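Local coordinates for protein shikimate dehydrogenase (NADP(+)) (Thermus thermophilus, PDB 2EV9) that catalyses the reversible NADPH-linked reduction of 3-dehydroshikimate to shikimate, the fourth of seven steps in the pathway to chorismate and the aromatic amino acids, at residues A5-P10 against W36-E41; V84-Q89 against F240-G245. All coordinates share one frame; numbering follows the deposited sequence.

Contact 1 of 2, residues A5-P10 against W36-E41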
loop_
_atom_site.group_PDB
_atom_site.type_symbol
_atom_site.label_atom_id
_atom_site.label_comp_id
_atom_site.label_asym_id
_atom_site.label_seq_id
_atom_site.Cartn_x
_atom_site.Cartn_y
_atom_site.Cartn_z
ATOM N N ALA B 5 13.639 -1.344 6.897
ATOM C CA ALA B 5 15.001 -0.848 6.944
ATOM C C ALA B 5 15.123 0.599 6.504
ATOM O O ALA B 5 14.236 1.153 5.848
ATOM C CB ALA B 5 15.907 -1.727 6.071
ATOM N N VAL B 6 16.220 1.220 6.904
ATOM C CA VAL B 6 16.502 2.580 6.485
ATOM C C VAL B 6 17.744 2.418 5.625
ATOM O O VAL B 6 18.731 1.833 6.059
ATOM C CB VAL B 6 16.792 3.532 7.675
ATOM C CG1 VAL B 6 17.938 3.009 8.520
ATOM C CG2 VAL B 6 17.116 4.912 7.145
ATOM N N LEU B 7 17.676 2.902 4.392
ATOM C CA LEU B 7 18.799 2.796 3.471
ATOM C C LEU B 7 19.425 4.171 3.297
ATOM O O LEU B 7 18.719 5.172 3.210
ATOM C CB LEU B 7 18.320 2.270 2.116
ATOM C CG LEU B 7 17.422 1.029 2.087
ATOM C CD1 LEU B 7 17.091 0.708 0.645
ATOM C CD2 LEU B 7 18.101 -0.161 2.749
ATOM N N GLY B 8 20.752 4.215 3.256
ATOM C CA GLY B 8 21.437 5.483 3.097
ATOM C C GLY B 8 22.898 5.398 3.490
ATOM O O GLY B 8 23.368 4.355 3.938
ATOM N N HIS B 9 23.620 6.499 3.327
ATOM C CA HIS B 9 25.032 6.522 3.662
ATOM C C HIS B 9 25.405 7.911 4.158
ATOM O O HIS B 9 25.400 8.870 3.389
ATOM C CB HIS B 9 25.857 6.160 2.423
ATOM C CG HIS B 9 27.311 5.944 2.704
ATOM N ND1 HIS B 9 27.763 5.008 3.608
ATOM C CD2 HIS B 9 28.414 6.545 2.199
ATOM C CE1 HIS B 9 29.084 5.042 3.650
ATOM N NE2 HIS B 9 29.503 5.966 2.804
ATOM N N PRO B 10 25.706 8.043 5.459
ATOM C CA PRO B 10 25.710 6.970 6.457
ATOM C C PRO B 10 24.333 6.792 7.092
ATOM O O PRO B 10 23.418 7.571 6.829
ATOM C CB PRO B 10 26.736 7.458 7.463
ATOM C CG PRO B 10 26.444 8.926 7.504
ATOM C CD PRO B 10 26.234 9.292 6.038
ATOM N N TRP B 36 20.636 -0.274 6.685
ATOM C CA TRP B 36 21.433 -0.871 5.612
ATOM C C TRP B 36 22.268 0.229 4.963
ATOM O O TRP B 36 21.741 1.043 4.212
ATOM C CB TRP B 36 20.503 -1.493 4.566
ATOM C CG TRP B 36 20.762 -2.940 4.179
ATOM C CD1 TRP B 36 19.818 -3.855 3.796
ATOM C CD2 TRP B 36 22.029 -3.618 4.085
ATOM N NE1 TRP B 36 20.412 -5.050 3.473
ATOM C CE2 TRP B 36 21.766 -4.935 3.640
ATOM C CE3 TRP B 36 23.357 -3.242 4.330
ATOM C CZ2 TRP B 36 22.780 -5.879 3.438
ATOM C CZ3 TRP B 36 24.368 -4.185 4.128
ATOM C CH2 TRP B 36 24.070 -5.488 3.685
ATOM N N ASP B 37 23.561 0.260 5.264
ATOM C CA ASP B 37 24.450 1.257 4.680
ATOM C C ASP B 37 24.389 1.084 3.165
ATOM O O ASP B 37 24.790 0.048 2.642
ATOM C CB ASP B 37 25.877 1.040 5.195
ATOM C CG ASP B 37 26.824 2.168 4.808
ATOM O OD1 ASP B 37 26.565 3.330 5.195
ATOM O OD2 ASP B 37 27.832 1.886 4.123
ATOM N N THR B 38 23.873 2.085 2.458
ATOM C CA THR B 38 23.754 1.969 1.010
ATOM C C THR B 38 24.164 3.208 0.220
ATOM O O THR B 38 23.432 4.197 0.173
ATOM C CB THR B 38 22.306 1.604 0.598
ATOM O OG1 THR B 38 21.435 2.701 0.890
ATOM C CG2 THR B 38 21.825 0.394 1.364
ATOM N N PRO B 39 25.353 3.168 -0.408
ATOM C CA PRO B 39 25.855 4.291 -1.207
ATOM C C PRO B 39 24.969 4.420 -2.441
ATOM O O PRO B 39 24.189 3.515 -2.733
ATOM C CB PRO B 39 27.274 3.855 -1.560
ATOM C CG PRO B 39 27.662 3.012 -0.386
ATOM C CD PRO B 39 26.419 2.183 -0.171
ATOM N N LEU B 40 25.079 5.527 -3.168
ATOM C CA LEU B 40 24.247 5.712 -4.351
ATOM C C LEU B 40 24.519 4.698 -5.454
ATOM O O LEU B 40 23.637 4.405 -6.262
ATOM C CB LEU B 40 24.411 7.125 -4.907
ATOM C CG LEU B 40 23.618 7.383 -6.194
ATOM C CD1 LEU B 40 22.853 8.690 -6.062
ATOM C CD2 LEU B 40 24.564 7.424 -7.386
ATOM N N GLU B 41 25.733 4.157 -5.485
ATOM C CA GLU B 41 26.092 3.185 -6.514
ATOM C C GLU B 41 25.449 1.830 -6.240
ATOM O O GLU B 41 25.313 1.002 -7.141
ATOM C CB GLU B 41 27.620 3.036 -6.600
ATOM C CG GLU B 41 28.250 2.104 -5.562
ATOM C CD GLU B 41 28.238 0.643 -5.991
ATOM O OE1 GLU B 41 28.622 -0.222 -5.175
ATOM O OE2 GLU B 41 27.852 0.358 -7.145
#
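His-9 and Asp-37 meet at the C-terminal ends of two parallel neighbouring strands, 2-8 and 31-37, which helix 16-26 connects as a beta-alpha-beta unit of the substrate-binding domain. The imidazole turns its edge to the carboxylate: ND1 donates to OD1 of Asp-37 over 2.6 Å with an N-H...O angle of 167°. OD1 lies in the ring plane, and the N-H meets its syn side somewhat out of the carboxylate plane; the two planes of this His-carboxylate pair stand 61° apart. Both side chains carry CG anti to the backbone N (chi1 -171° in each), which brings the two groups together at the strand ends. CG of Pro-39 lies over one face of the imidazole, offset toward the rim. Replacing Asp-37 with an alanine would probably deprive His-9 ND1 of its acceptor and set the imidazole freer to turn about its side-chain bonds.

Further back, Leu-7 pairs with Trp-36, their side chains on the same face of the sheet. Here CD2 of Leu-7 presses on CB of Trp-36 at 3.3 Å, and the indole leads away from the strand pair to a cation-pi contact with Arg-46 of helix 43-53. Thr-38 adds to the same side of the leucine, its OG1 3.4 Å from Leu-7 CB and its methyl CG2 4.0 Å from Leu-7 CD2. On the side of Val-6, the sheet borders bound shikimate.

The backbone ladder runs from Trp-36 N to Val-6 O, at 2.9 Å, through a weak bond from Gly-8 N to Trp-36 O. It closes where Thr-38 N reaches Gly-8 O at 2.8 Å.

Contact 2 of 2, residues V84-Q89 against F240-G245. With SKM ((3R,4S,5R)-3,4,5-trihydroxycyclohex-1-ene-1-carboxylic acid), chain G.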
loop_
_atom_site.group_PDB
_atom_site.type_symbol
_atom_site.label_atom_id
_atom_site.label_comp_id
_atom_site.label_asym_id
_atom_site.label_seq_id
_atom_site.Cartn_x
_atom_site.Cartn_y
_atom_site.Cartn_z
ATOM N N VAL B 84 11.999 10.895 -2.324
ATOM C CA VAL B 84 11.218 9.814 -1.742
ATOM C C VAL B 84 11.961 9.342 -0.498
ATOM O O VAL B 84 13.159 9.043 -0.551
ATOM C CB VAL B 84 11.059 8.631 -2.731
ATOM C CG1 VAL B 84 10.526 7.403 -2.009
ATOM C CG2 VAL B 84 10.103 9.025 -3.850
ATOM N N ASN B 85 11.254 9.291 0.624
ATOM C CA ASN B 85 11.859 8.852 1.873
ATOM C C ASN B 85 11.208 7.560 2.349
ATOM O O ASN B 85 11.718 6.899 3.252
ATOM C CB ASN B 85 11.704 9.943 2.945
ATOM C CG ASN B 85 10.335 9.926 3.614
ATOM O OD1 ASN B 85 9.302 9.803 2.953
ATOM N ND2 ASN B 85 10.325 10.060 4.939
ATOM N N THR B 86 10.087 7.197 1.731
ATOM C CA THR B 86 9.363 5.995 2.123
ATOM C C THR B 86 8.984 5.110 0.943
ATOM O O THR B 86 8.284 5.539 0.025
ATOM C CB THR B 86 8.085 6.363 2.890
ATOM O OG1 THR B 86 8.437 7.120 4.055
ATOM C CG2 THR B 86 7.322 5.105 3.310
ATOM N N VAL B 87 9.442 3.862 0.986
ATOM C CA VAL B 87 9.149 2.910 -0.073
ATOM C C VAL B 87 8.309 1.751 0.453
ATOM O O VAL B 87 8.604 1.181 1.501
ATOM C CB VAL B 87 10.453 2.343 -0.691
ATOM C CG1 VAL B 87 10.122 1.359 -1.807
ATOM C CG2 VAL B 87 11.315 3.481 -1.233
ATOM N N LEU B 88 7.255 1.416 -0.282
ATOM C CA LEU B 88 6.379 0.303 0.071
ATOM C C LEU B 88 6.510 -0.787 -0.991
ATOM O O LEU B 88 6.509 -0.493 -2.191
ATOM C CB LEU B 88 4.918 0.759 0.135
ATOM C CG LEU B 88 3.839 -0.332 0.073
ATOM C CD1 LEU B 88 3.940 -1.245 1.282
ATOM C CD2 LEU B 88 2.468 0.327 0.013
ATOM N N GLN B 89 6.621 -2.037 -0.548
ATOM C CA GLN B 89 6.725 -3.177 -1.463
ATOM C C GLN B 89 5.522 -4.105 -1.319
ATOM O O GLN B 89 5.250 -4.621 -0.235
ATOM C CB GLN B 89 8.004 -3.976 -1.196
ATOM C CG GLN B 89 8.207 -5.197 -2.118
ATOM C CD GLN B 89 7.403 -6.423 -1.696
ATOM O OE1 GLN B 89 6.414 -6.789 -2.335
ATOM N NE2 GLN B 89 7.829 -7.061 -0.611
ATOM N N PHE B 240 5.239 4.013 8.943
ATOM C CA PHE B 240 4.821 2.719 9.479
ATOM C C PHE B 240 3.356 2.458 9.110
ATOM O O PHE B 240 2.982 1.339 8.732
ATOM C CB PHE B 240 4.979 2.690 11.002
ATOM C CG PHE B 240 5.041 1.301 11.571
ATOM C CD1 PHE B 240 6.259 0.624 11.658
ATOM C CD2 PHE B 240 3.881 0.647 11.968
ATOM C CE1 PHE B 240 6.317 -0.687 12.130
ATOM C CE2 PHE B 240 3.924 -0.672 12.445
ATOM C CZ PHE B 240 5.143 -1.339 12.524
ATOM N N ARG B 241 2.521 3.487 9.217
ATOM C CA ARG B 241 1.111 3.313 8.875
ATOM C C ARG B 241 1.009 2.965 7.396
ATOM O O ARG B 241 0.240 2.095 6.993
ATOM C CB ARG B 241 0.302 4.587 9.152
ATOM C CG ARG B 241 -1.199 4.372 8.961
ATOM C CD ARG B 241 -2.000 5.646 9.110
ATOM N NE ARG B 241 -1.695 6.589 8.043
ATOM C CZ ARG B 241 -2.268 7.778 7.910
ATOM N NH1 ARG B 241 -3.186 8.173 8.782
ATOM N NH2 ARG B 241 -1.913 8.577 6.913
ATOM N N LEU B 242 1.793 3.657 6.585
ATOM C CA LEU B 242 1.791 3.422 5.148
ATOM C C LEU B 242 2.124 1.951 4.845
ATOM O O LEU B 242 1.537 1.332 3.953
ATOM C CB LEU B 242 2.807 4.362 4.503
ATOM C CG LEU B 242 2.782 4.576 2.997
ATOM C CD1 LEU B 242 3.188 6.010 2.689
ATOM C CD2 LEU B 242 3.712 3.573 2.324
ATOM N N TRP B 243 3.048 1.380 5.608
ATOM C CA TRP B 243 3.428 -0.011 5.393
ATOM C C TRP B 243 2.438 -1.020 5.952
ATOM O O TRP B 243 2.222 -2.067 5.359
ATOM C CB TRP B 243 4.794 -0.303 6.022
ATOM C CG TRP B 243 5.924 0.501 5.472
ATOM C CD1 TRP B 243 6.136 0.835 4.167
ATOM C CD2 TRP B 243 7.026 1.038 6.209
ATOM N NE1 TRP B 243 7.302 1.548 4.045
ATOM C CE2 TRP B 243 7.870 1.687 5.284
ATOM C CE3 TRP B 243 7.387 1.030 7.566
ATOM C CZ2 TRP B 243 9.054 2.324 5.670
ATOM C CZ3 TRP B 243 8.560 1.661 7.949
ATOM C CH2 TRP B 243 9.382 2.301 7.002
ATOM N N THR B 244 1.827 -0.704 7.087
ATOM C CA THR B 244 0.938 -1.661 7.727
ATOM C C THR B 244 -0.511 -1.259 7.948
ATOM O O THR B 244 -1.372 -2.117 8.153
ATOM C CB THR B 244 1.511 -2.046 9.093
ATOM O OG1 THR B 244 1.349 -0.945 9.998
ATOM C CG2 THR B 244 2.995 -2.345 8.974
ATOM N N GLY B 245 -0.784 0.037 7.918
ATOM C CA GLY B 245 -2.134 0.497 8.158
ATOM C C GLY B 245 -2.305 0.835 9.629
ATOM O O GLY B 245 -3.375 1.269 10.061
HETATM O O12 SKM G . 12.912 11.296 6.024
HETATM C C8 SKM G . 13.535 10.667 7.138
HETATM C C6 SKM G . 13.833 9.182 6.786
HETATM O O7 SKM G . 12.611 8.519 6.459
HETATM C C5 SKM G . 14.504 8.468 7.977
HETATM C C4 SKM G . 15.639 9.289 8.566
HETATM C C1 SKM G . 16.627 8.592 9.416
HETATM O O2 SKM G . 16.497 7.274 9.643
HETATM O O3 SKM G . 17.558 9.198 9.913
HETATM C C10 SKM G . 15.786 10.600 8.356
HETATM C C9 SKM G . 14.848 11.433 7.505
HETATM O O11 SKM G . 15.536 11.808 6.301
#
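The indole of Trp-243 presents its pyrrole edge to strand 86-89: Val-87 O and Leu-88 CA lie at that edge near the ring plane, the oxygen tilted somewhat out of it, the methyl CG2 of Thr-86 comes in obliquely, 3.6 Å from NE1, and Phe-4 stacks on the ring from outside the pair. NE1 donates to Val-87 O over 2.9 Å, but the bond is bent, at 138°. It also arrives from well above the carbonyl plane, and this geometry is consistent with packing also setting the ring's position. With CG beside the backbone N (chi1 -61°), the indole is carried from helix 240-244 across to the strand.

Leu-242 supplies the second point of contact. Its CD2 branch lies 3.8 Å from CB of Leu-88 and also touches the Thr-86 methyl, while CD1 of Leu-88 slides past Trp-243 CD1. The segment axes are nearly parallel, 11° apart, with a closest approach of 8.7 Å. Around this patch the second subunit closes in: its own Leu-88 packs on Leu-88, and its Arg-55 binds Leu-242 O.

At the start of the strand, Asn-85 and Thr-86 form a classic beta bulge opposite Phe-97. Asn-85 directs its amide to bound shikimate, ND2 donating to O12 at 3.1 Å and weakly to O7. Its OD1 takes the backbone N-H of Thr-99, which probably fixes which end of the amide faces the ligand. The chemistry thus implies a division along one short segment: Asn-85 of the bulge holds two substrate hydroxyls, one of them weakly, and the strand after it is packed on helix 229-244 by apolar side chains, with one indole N-H as the hydrogen bond between the two segments.

Both contacts reach the same mixed sheet of the substrate-binding domain, with centres about 17 Å apart and nearest atoms about 5 Å apart, but they do not touch. Contact 1 joins adjacent strands at one margin, including outermost strand 31-37, and is only partly buried: backbone bonds dominate, and an exposed histidine meets a partly exposed carboxylate at its end. Contact 2 is buried throughout; it sets a helix from late in the chain against an inner strand, relying on apolar branches and an indole, and it adjoins the second subunit. Strand 56-59 borders strands 2-8 and 86-90, linking the two. Shikimate touches Val-6 in one and is hydrogen-bonded by Asn-85 in the other.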